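Side-chain contact in uncharacterized protein PA2218 (Pseudomonas aeruginosa, PDB 2HDW), which is uncharacterized but has an alpha/beta hydrolase fold and probably acts as a hydrolase, its substrate being unknown: residues 157-162 and 171-176. Residues are numbered along the deposited sequence; the frame is centred on the assembly and turned at random.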
ATOM      1  N   ALA A 157      -0.334  12.813  -1.408  1.00  8.55           N
ATOM      2  CA  ALA A 157       0.367  13.430  -2.526  1.00  9.27           C
ATOM      3  C   ALA A 157      -0.269  12.879  -3.800  1.00  9.77           C
ATOM      4  O   ALA A 157      -0.382  13.584  -4.807  1.00 10.04           O
ATOM      5  CB  ALA A 157       1.849  13.081  -2.484  1.00  9.76           C
ATOM      6  N   ALA A 158      -0.688  11.615  -3.739  1.00  8.22           N
ATOM      7  CA  ALA A 158      -1.330  10.962  -4.876  1.00 10.59           C
ATOM      8  C   ALA A 158      -2.719  11.563  -5.078  1.00 11.87           C
ATOM      9  O   ALA A 158      -3.155  11.775  -6.212  1.00 11.56           O
ATOM     10  CB  ALA A 158      -1.429   9.455  -4.638  1.00  9.80           C
ATOM     11  N   VAL A 159      -3.412  11.849  -3.977  1.00 12.09           N
ATOM     12  CA  VAL A 159      -4.734  12.453  -4.061  1.00 10.76           C
ATOM     13  C   VAL A 159      -4.579  13.854  -4.658  1.00 12.08           C
ATOM     14  O   VAL A 159      -5.433  14.309  -5.423  1.00 10.63           O
ATOM     15  CB  VAL A 159      -5.401  12.539  -2.670  1.00 10.73           C
ATOM     16  CG1 VAL A 159      -6.691  13.349  -2.752  1.00 11.75           C
ATOM     17  CG2 VAL A 159      -5.703  11.130  -2.161  1.00 10.11           C
ATOM     18  N   ASP A 160      -3.484  14.533  -4.310  1.00 11.56           N
ATOM     19  CA  ASP A 160      -3.212  15.866  -4.847  1.00 12.85           C
ATOM     20  C   ASP A 160      -3.213  15.826  -6.379  1.00 14.38           C
ATOM     21  O   ASP A 160      -3.801  16.688  -7.038  1.00 15.04           O
ATOM     22  CB  ASP A 160      -1.833  16.377  -4.403  1.00 12.93           C
ATOM     23  CG  ASP A 160      -1.818  16.908  -2.980  1.00 15.54           C
ATOM     24  OD1 ASP A 160      -2.886  16.992  -2.340  1.00 14.21           O
ATOM     25  OD2 ASP A 160      -0.714  17.258  -2.504  1.00 14.30           O
ATOM     26  N   PHE A 161      -2.540  14.829  -6.939  1.00 13.94           N
ATOM     27  CA  PHE A 161      -2.435  14.711  -8.387  1.00 15.20           C
ATOM     28  C   PHE A 161      -3.718  14.292  -9.079  1.00 15.04           C
ATOM     29  O   PHE A 161      -4.181  14.961 -10.000  1.00 14.36           O
ATOM     30  CB  PHE A 161      -1.328  13.728  -8.770  1.00 14.91           C
ATOM     31  CG  PHE A 161      -1.154  13.576 -10.254  1.00 15.50           C
ATOM     32  CD1 PHE A 161      -0.431  14.514 -10.980  1.00 16.72           C
ATOM     33  CD2 PHE A 161      -1.756  12.522 -10.931  1.00 15.89           C
ATOM     34  CE1 PHE A 161      -0.311  14.407 -12.363  1.00 16.74           C
ATOM     35  CE2 PHE A 161      -1.643  12.404 -12.314  1.00 15.40           C
ATOM     36  CZ  PHE A 161      -0.919  13.350 -13.030  1.00 15.72           C
ATOM     37  N   ILE A 162      -4.288  13.179  -8.638  1.00 15.38           N
ATOM     38  CA  ILE A 162      -5.508  12.667  -9.241  1.00 14.63           C
ATOM     39  C   ILE A 162      -6.614  13.726  -9.217  1.00 16.62           C
ATOM     40  O   ILE A 162      -7.429  13.798 -10.135  1.00 15.79           O
ATOM     41  CB  ILE A 162      -5.957  11.359  -8.523  1.00 14.64           C
ATOM     42  CG1 ILE A 162      -6.839  10.523  -9.452  1.00 15.32           C
ATOM     43  CG2 ILE A 162      -6.707  11.683  -7.235  1.00 12.08           C
ATOM     44  CD1 ILE A 162      -6.889   9.056  -9.073  1.00 12.25           C
ATOM     45  N   GLU A 171     -14.133  16.196  -5.811  1.00 11.15           N
ATOM     46  CA  GLU A 171     -15.004  15.962  -4.661  1.00 11.39           C
ATOM     47  C   GLU A 171     -15.466  14.502  -4.565  1.00 12.56           C
ATOM     48  O   GLU A 171     -16.186  14.133  -3.630  1.00 11.29           O
ATOM     49  CB  GLU A 171     -16.232  16.882  -4.727  1.00 15.29           C
ATOM     50  CG  GLU A 171     -15.970  18.341  -4.342  1.00 17.07           C
ATOM     51  CD  GLU A 171     -15.493  18.487  -2.903  1.00 21.18           C
ATOM     52  OE1 GLU A 171     -15.967  17.719  -2.040  1.00 22.22           O
ATOM     53  OE2 GLU A 171     -14.658  19.378  -2.629  1.00 21.93           O
ATOM     54  N   ARG A 172     -15.046  13.674  -5.520  1.00 10.44           N
ATOM     55  CA  ARG A 172     -15.443  12.264  -5.539  1.00 11.00           C
ATOM     56  C   ARG A 172     -14.217  11.350  -5.516  1.00 10.05           C
ATOM     57  O   ARG A 172     -14.030  10.528  -6.410  1.00 10.45           O
ATOM     58  CB  ARG A 172     -16.282  11.986  -6.794  1.00 10.68           C
ATOM     59  CG  ARG A 172     -17.450  12.956  -6.999  1.00 11.33           C
ATOM     60  CD  ARG A 172     -18.214  12.660  -8.291  1.00 13.02           C
ATOM     61  NE  ARG A 172     -18.846  11.341  -8.258  1.00 15.71           N
ATOM     62  CZ  ARG A 172     -19.370  10.722  -9.314  1.00 17.94           C
ATOM     63  NH1 ARG A 172     -19.348  11.296 -10.512  1.00 18.64           N
ATOM     64  NH2 ARG A 172     -19.906   9.518  -9.175  1.00 18.92           N
ATOM     65  N   ILE A 173     -13.389  11.496  -4.485  1.00 10.31           N
ATOM     66  CA  ILE A 173     -12.162  10.705  -4.362  1.00  9.76           C
ATOM     67  C   ILE A 173     -12.188   9.725  -3.196  1.00  9.88           C
ATOM     68  O   ILE A 173     -12.591  10.067  -2.082  1.00  8.95           O
ATOM     69  CB  ILE A 173     -10.917  11.616  -4.164  1.00  9.82           C
ATOM     70  CG1 ILE A 173     -10.843  12.670  -5.271  1.00 11.44           C
ATOM     71  CG2 ILE A 173      -9.640  10.766  -4.141  1.00  8.46           C
ATOM     72  CD1 ILE A 173     -10.721  12.104  -6.649  1.00 14.88           C
ATOM     73  N   GLY A 174     -11.745   8.502  -3.470  1.00 10.01           N
ATOM     74  CA  GLY A 174     -11.668   7.476  -2.452  1.00  9.23           C
ATOM     75  C   GLY A 174     -10.287   6.854  -2.527  1.00  9.54           C
ATOM     76  O   GLY A 174      -9.510   7.162  -3.440  1.00  8.27           O
ATOM     77  N   VAL A 175      -9.957   5.998  -1.566  1.00 10.53           N
ATOM     78  CA  VAL A 175      -8.665   5.331  -1.583  1.00  9.43           C
ATOM     79  C   VAL A 175      -8.776   3.875  -1.168  1.00 10.17           C
ATOM     80  O   VAL A 175      -9.683   3.499  -0.424  1.00  9.55           O
ATOM     81  CB  VAL A 175      -7.636   6.001  -0.642  1.00 11.07           C
ATOM     82  CG1 VAL A 175      -7.298   7.400  -1.131  1.00  8.36           C
ATOM     83  CG2 VAL A 175      -8.171   6.032   0.776  1.00 12.79           C
ATOM     84  N   ILE A 176      -7.860   3.054  -1.675  1.00 10.00           N
ATOM     85  CA  ILE A 176      -7.819   1.644  -1.303  1.00 10.09           C
ATOM     86  C   ILE A 176      -6.409   1.347  -0.785  1.00 10.50           C
ATOM     87  O   ILE A 176      -5.419   1.617  -1.472  1.00 11.01           O
ATOM     88  CB  ILE A 176      -8.112   0.703  -2.500  1.00 10.57           C
ATOM     89  CG1 ILE A 176      -9.548   0.891  -2.996  1.00  8.39           C
ATOM     90  CG2 ILE A 176      -7.927  -0.756  -2.062  1.00  9.88           C
ATOM     91  CD1 ILE A 176      -9.851   0.141  -4.290  1.00  8.43           C
TER
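V159 and I162, one helical turn apart, meet I173 and V175 of the strand through methyl groups alone; no hydrogen bond crosses between 157-162 and 171-176. I173 takes part in two of the three apolar contacts. Its CG2 lies 4.2 Å from V159 CG1, while its CD1 lies 4.1 Å from I162 CG2, so the two branches of one isoleucine meet successive turns of the helix. In both pairs the side chains slide past one another in opposite directions and touch methyl to methyl. The torsions of I173 explain the division: with CG1 beside the backbone N (chi1 -53°) and the chain bent again at chi2 (-61°), CD1 is carried to I162, and CG2 is left for V159.

The third contact is made by the other methyl of V159, CG2, at 4.2 Å from V175 CG1, and here the side chains cross at nearly a right angle. V159 therefore spans I173 and V175, which share a face of the sheet by the usual beta alternation, with G174 between them. All four touching residues are buried, yet the segments share a modest 149 Å².

The axes of helix segment 157-162 and strand segment 173-176 come within 10.1 Å, their N-to-C directions at 141°, nearer antiparallel than parallel. The helix also covers neighbouring strands: I162 touches A98 and V100 of strand 96-102 and L128 of strand 126-130. Backbone hydrogen bonds join G174 to A98 and V100, and V175 to A197, placing strand 173-178 between parallel strands 96-102 and 197-201. Strand 126-130, helix 148-164 and strand 173-178, the two strands parallel with 96-102 between them, form a beta-alpha-beta crossover of the alpha/beta hydrolase fold.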